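Local coordinates for protein cysteine desulfurase (PDB 5B89) that probably catalyses the pyridoxal-phosphate-dependent removal of sulfur from L-cysteine, leaving L-alanine and passing the sulfur to a carrier, at residues E36-A44 and D365-G373. Sequence-based numbering, arbitrary orientation.
Sequences EVIYFDNTA and DHSIMVRSG. With ALA (alanine), chain H.
Ile38 pairs with Ile368 in a short parallel bridge, and Tyr39 and Met369 form the next pair. Ile38 N gives a nearly straight bond to Ser367 O (2.9 Å), and Ile38 O takes the N-H of Met369 (Met369 N to Ile38 O, 3.0 Å). Phe40 N bonds to Met369 O at 2.8 Å, more bent at 132°.

The apolar contacts lie on both faces of this pairing. On one, Ile38 and Ile368 run side by side, with Ile38 CD1 4.0 Å from Ile368 CG1. On the other, the Met369 side chain crosses Val37 and Tyr39 at about right angles. Met369 CG lies 4.0 Å from Tyr39 CD1 and also meets Val37 CG2. The Met369 chain is bent about its CB-CG bond (chi2 -67°) and again at CG-SD, which turns CE toward Val37 CG1.

Further along, Asp41 and Arg371 form a salt bridge. The syn lone pair of Asp41 OD2 accepts Arg371 NE at 2.8 Å, close to the guanidinium plane. Arg371 NH2 adds a weak bond to Asp41 OD2, at 3.3 Å. A water links Arg371 NH2 to Tyr39 OH, which also bonds to Thr45. His72 of the second subunit bonds to Asp41 OD2, and Val67 O of that subunit takes Arg371 NH1. A leucine in place of Arg371 would probably leave Asp41 OD2 without this charge partner and Val67 O of the second subunit without its donor.

Thr43 and Ala44 continue into the alanine pocket, with Thr43 O 3.4 Å from the ligand CA. Strand 38-39, from near the N terminus, edges the small C-terminal sheet of this fold-type I enzyme. Strand 368-373 lies between it and antiparallel strand 389-393. Helix 400-415 packs on Ile38 and Phe40; helix 356-365 ends in a Schellman motif at Ser367 and packs against Ile368 and Val370.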
loop_
_atom_site.group_PDB
_atom_site.type_symbol
_atom_site.label_atom_id
_atom_site.label_comp_id
_atom_site.label_asym_id
_atom_site.label_seq_id
_atom_site.Cartn_x
_atom_site.Cartn_y
_atom_site.Cartn_z
ATOM N N GLU B 36 23.036 -8.071 -16.800
ATOM C CA GLU B 36 22.246 -8.790 -17.774
ATOM C C GLU B 36 21.531 -7.996 -18.822
ATOM O O GLU B 36 21.283 -8.469 -19.868
ATOM C CB GLU B 36 21.155 -9.609 -17.069
ATOM C CG GLU B 36 21.606 -10.358 -15.861
ATOM C CD GLU B 36 22.512 -11.496 -16.191
ATOM O OE1 GLU B 36 23.359 -11.811 -15.375
ATOM O OE2 GLU B 36 22.364 -12.062 -17.254
ATOM N N VAL B 37 21.158 -6.785 -18.476
ATOM C CA VAL B 37 20.476 -5.930 -19.404
ATOM C C VAL B 37 20.967 -4.451 -19.258
ATOM O O VAL B 37 21.565 -4.141 -18.308
ATOM C CB VAL B 37 18.941 -5.907 -19.154
ATOM C CG1 VAL B 37 18.333 -7.274 -19.325
ATOM C CG2 VAL B 37 18.593 -5.350 -17.780
ATOM N N ILE B 38 20.660 -3.614 -20.241
ATOM C CA ILE B 38 20.913 -2.195 -20.182
ATOM C C ILE B 38 19.521 -1.672 -19.805
ATOM O O ILE B 38 18.654 -1.663 -20.587
ATOM C CB ILE B 38 21.365 -1.638 -21.525
ATOM C CG1 ILE B 38 22.768 -2.147 -21.813
ATOM C CG2 ILE B 38 21.393 -0.126 -21.484
ATOM C CD1 ILE B 38 23.309 -1.710 -23.159
ATOM N N TYR B 39 19.366 -1.299 -18.553
ATOM C CA TYR B 39 18.078 -0.871 -18.022
ATOM C C TYR B 39 17.901 0.662 -18.104
ATOM O O TYR B 39 18.413 1.381 -17.320
ATOM C CB TYR B 39 17.900 -1.357 -16.566
ATOM C CG TYR B 39 16.508 -1.151 -16.005
ATOM C CD1 TYR B 39 15.499 -2.021 -16.269
ATOM C CD2 TYR B 39 16.238 -0.060 -15.246
ATOM C CE1 TYR B 39 14.245 -1.813 -15.771
ATOM C CE2 TYR B 39 14.995 0.148 -14.749
ATOM C CZ TYR B 39 14.013 -0.732 -15.009
ATOM O OH TYR B 39 12.777 -0.514 -14.517
ATOM N N PHE B 40 17.109 1.053 -19.085
ATOM C CA PHE B 40 16.785 2.444 -19.360
ATOM C C PHE B 40 15.285 2.726 -19.144
ATOM O O PHE B 40 14.698 3.444 -19.854
ATOM C CB PHE B 40 17.183 2.826 -20.807
ATOM C CG PHE B 40 18.686 3.023 -21.043
ATOM C CD1 PHE B 40 19.597 2.987 -20.044
ATOM C CD2 PHE B 40 19.143 3.268 -22.306
ATOM C CE1 PHE B 40 20.938 3.184 -20.278
ATOM C CE2 PHE B 40 20.473 3.479 -22.562
ATOM C CZ PHE B 40 21.379 3.424 -21.555
ATOM N N ASP B 41 14.721 2.109 -18.123
ATOM C CA ASP B 41 13.297 2.326 -17.813
ATOM C C ASP B 41 13.112 2.747 -16.363
ATOM O O ASP B 41 12.194 2.364 -15.730
ATOM C CB ASP B 41 12.436 1.115 -18.125
ATOM C CG ASP B 41 10.938 1.453 -18.233
ATOM O OD1 ASP B 41 10.608 2.606 -18.423
ATOM O OD2 ASP B 41 10.176 0.528 -18.101
ATOM N N ASN B 42 14.045 3.572 -15.907
ATOM C CA ASN B 42 14.080 4.039 -14.511
ATOM C C ASN B 42 12.887 4.948 -14.141
ATOM O O ASN B 42 12.550 4.971 -12.952
ATOM C CB ASN B 42 15.429 4.726 -14.231
ATOM C CG ASN B 42 16.536 3.707 -14.241
ATOM O OD1 ASN B 42 16.664 2.891 -13.303
ATOM N ND2 ASN B 42 17.234 3.640 -15.296
ATOM N N THR B 43 12.299 5.630 -15.088
ATOM C CA THR B 43 11.105 6.481 -14.834
ATOM C C THR B 43 9.981 5.585 -14.374
ATOM O O THR B 43 9.162 6.024 -13.490
ATOM C CB THR B 43 10.778 7.311 -16.049
ATOM O OG1 THR B 43 11.868 8.240 -16.166
ATOM C CG2 THR B 43 9.543 8.093 -15.859
ATOM N N ALA B 44 9.859 4.344 -14.897
ATOM C CA ALA B 44 8.804 3.433 -14.532
ATOM C C ALA B 44 9.078 2.884 -13.160
ATOM O O ALA B 44 8.155 2.867 -12.311
ATOM C CB ALA B 44 8.649 2.326 -15.511
ATOM N N ASP B 365 15.235 -6.692 -28.122
ATOM C CA ASP B 365 15.964 -7.782 -28.788
ATOM C C ASP B 365 17.448 -7.668 -28.381
ATOM O O ASP B 365 18.142 -8.688 -28.360
ATOM C CB ASP B 365 15.823 -7.651 -30.310
ATOM C CG ASP B 365 14.469 -7.878 -30.892
ATOM O OD1 ASP B 365 13.584 -8.441 -30.263
ATOM O OD2 ASP B 365 14.259 -7.403 -32.049
ATOM N N HIS B 366 17.978 -6.434 -28.295
ATOM C CA HIS B 366 19.314 -6.097 -27.948
ATOM C C HIS B 366 19.577 -5.921 -26.447
ATOM O O HIS B 366 20.553 -5.379 -26.056
ATOM C CB HIS B 366 19.768 -4.857 -28.721
ATOM C CG HIS B 366 19.850 -5.036 -30.196
ATOM N ND1 HIS B 366 18.815 -4.964 -31.075
ATOM C CD2 HIS B 366 20.959 -5.240 -30.934
ATOM C CE1 HIS B 366 19.271 -5.201 -32.314
ATOM N NE2 HIS B 366 20.544 -5.353 -32.219
ATOM N N SER B 367 18.634 -6.434 -25.633
ATOM C CA SER B 367 18.708 -6.380 -24.206
ATOM C C SER B 367 18.770 -4.928 -23.614
ATOM O O SER B 367 19.367 -4.795 -22.551
ATOM C CB SER B 367 19.867 -7.178 -23.666
ATOM O OG SER B 367 19.672 -8.575 -24.026
ATOM N N ILE B 368 18.150 -3.996 -24.345
ATOM C CA ILE B 368 18.026 -2.635 -23.849
ATOM C C ILE B 368 16.519 -2.410 -23.564
ATOM O O ILE B 368 15.646 -2.594 -24.353
ATOM C CB ILE B 368 18.466 -1.628 -24.916
ATOM C CG1 ILE B 368 19.943 -1.857 -25.301
ATOM C CG2 ILE B 368 18.210 -0.196 -24.401
ATOM C CD1 ILE B 368 20.344 -1.106 -26.580
ATOM N N MET B 369 16.266 -2.001 -22.293
ATOM C CA MET B 369 14.932 -1.870 -21.714
ATOM C C MET B 369 14.541 -0.407 -21.730
ATOM O O MET B 369 15.129 0.391 -21.023
ATOM C CB MET B 369 14.936 -2.408 -20.271
ATOM C CG MET B 369 15.566 -3.743 -19.925
ATOM S SD MET B 369 14.798 -5.262 -20.588
ATOM C CE MET B 369 15.744 -5.588 -22.115
ATOM N N VAL B 370 13.569 -0.165 -22.600
ATOM C CA VAL B 370 12.947 1.143 -22.658
ATOM C C VAL B 370 11.442 0.999 -22.608
ATOM O O VAL B 370 10.875 -0.053 -22.802
ATOM C CB VAL B 370 13.365 1.945 -23.926
ATOM C CG1 VAL B 370 14.814 2.296 -23.964
ATOM C CG2 VAL B 370 12.907 1.290 -25.216
ATOM N N ARG B 371 10.744 2.138 -22.347
ATOM C CA ARG B 371 9.275 2.098 -22.355
ATOM C C ARG B 371 8.755 2.872 -23.559
ATOM O O ARG B 371 9.411 3.709 -24.138
ATOM C CB ARG B 371 8.717 2.622 -21.021
ATOM C CG ARG B 371 7.315 2.033 -20.789
ATOM C CD ARG B 371 6.890 1.850 -19.355
ATOM N NE ARG B 371 7.456 0.746 -18.600
ATOM C CZ ARG B 371 6.838 -0.370 -18.212
ATOM N NH1 ARG B 371 5.597 -0.670 -18.581
ATOM N NH2 ARG B 371 7.486 -1.181 -17.432
ATOM N N SER B 372 7.595 2.439 -24.003
ATOM C CA SER B 372 6.951 3.044 -25.145
ATOM C C SER B 372 5.477 3.298 -24.840
ATOM O O SER B 372 4.901 2.611 -24.058
ATOM C CB SER B 372 7.131 2.142 -26.392
ATOM O OG SER B 372 6.719 0.812 -26.100
ATOM N N GLY B 373 4.931 4.288 -25.526
ATOM C CA GLY B 373 3.540 4.629 -25.361
ATOM C C GLY B 373 3.299 6.028 -24.879
ATOM O O GLY B 373 4.078 6.833 -25.035
HETATM N N ALA H . 5.424 7.414 -13.589
HETATM C CA ALA H . 5.871 6.101 -14.270
HETATM C C ALA H . 5.844 6.033 -15.816
HETATM O O ALA H . 5.840 7.139 -16.407
HETATM C CB ALA H . 5.177 4.812 -13.788
HETATM O OXT ALA H . 5.944 4.970 -16.534
HETATM O O HOH W 1 10.192 -1.207 -15.675
#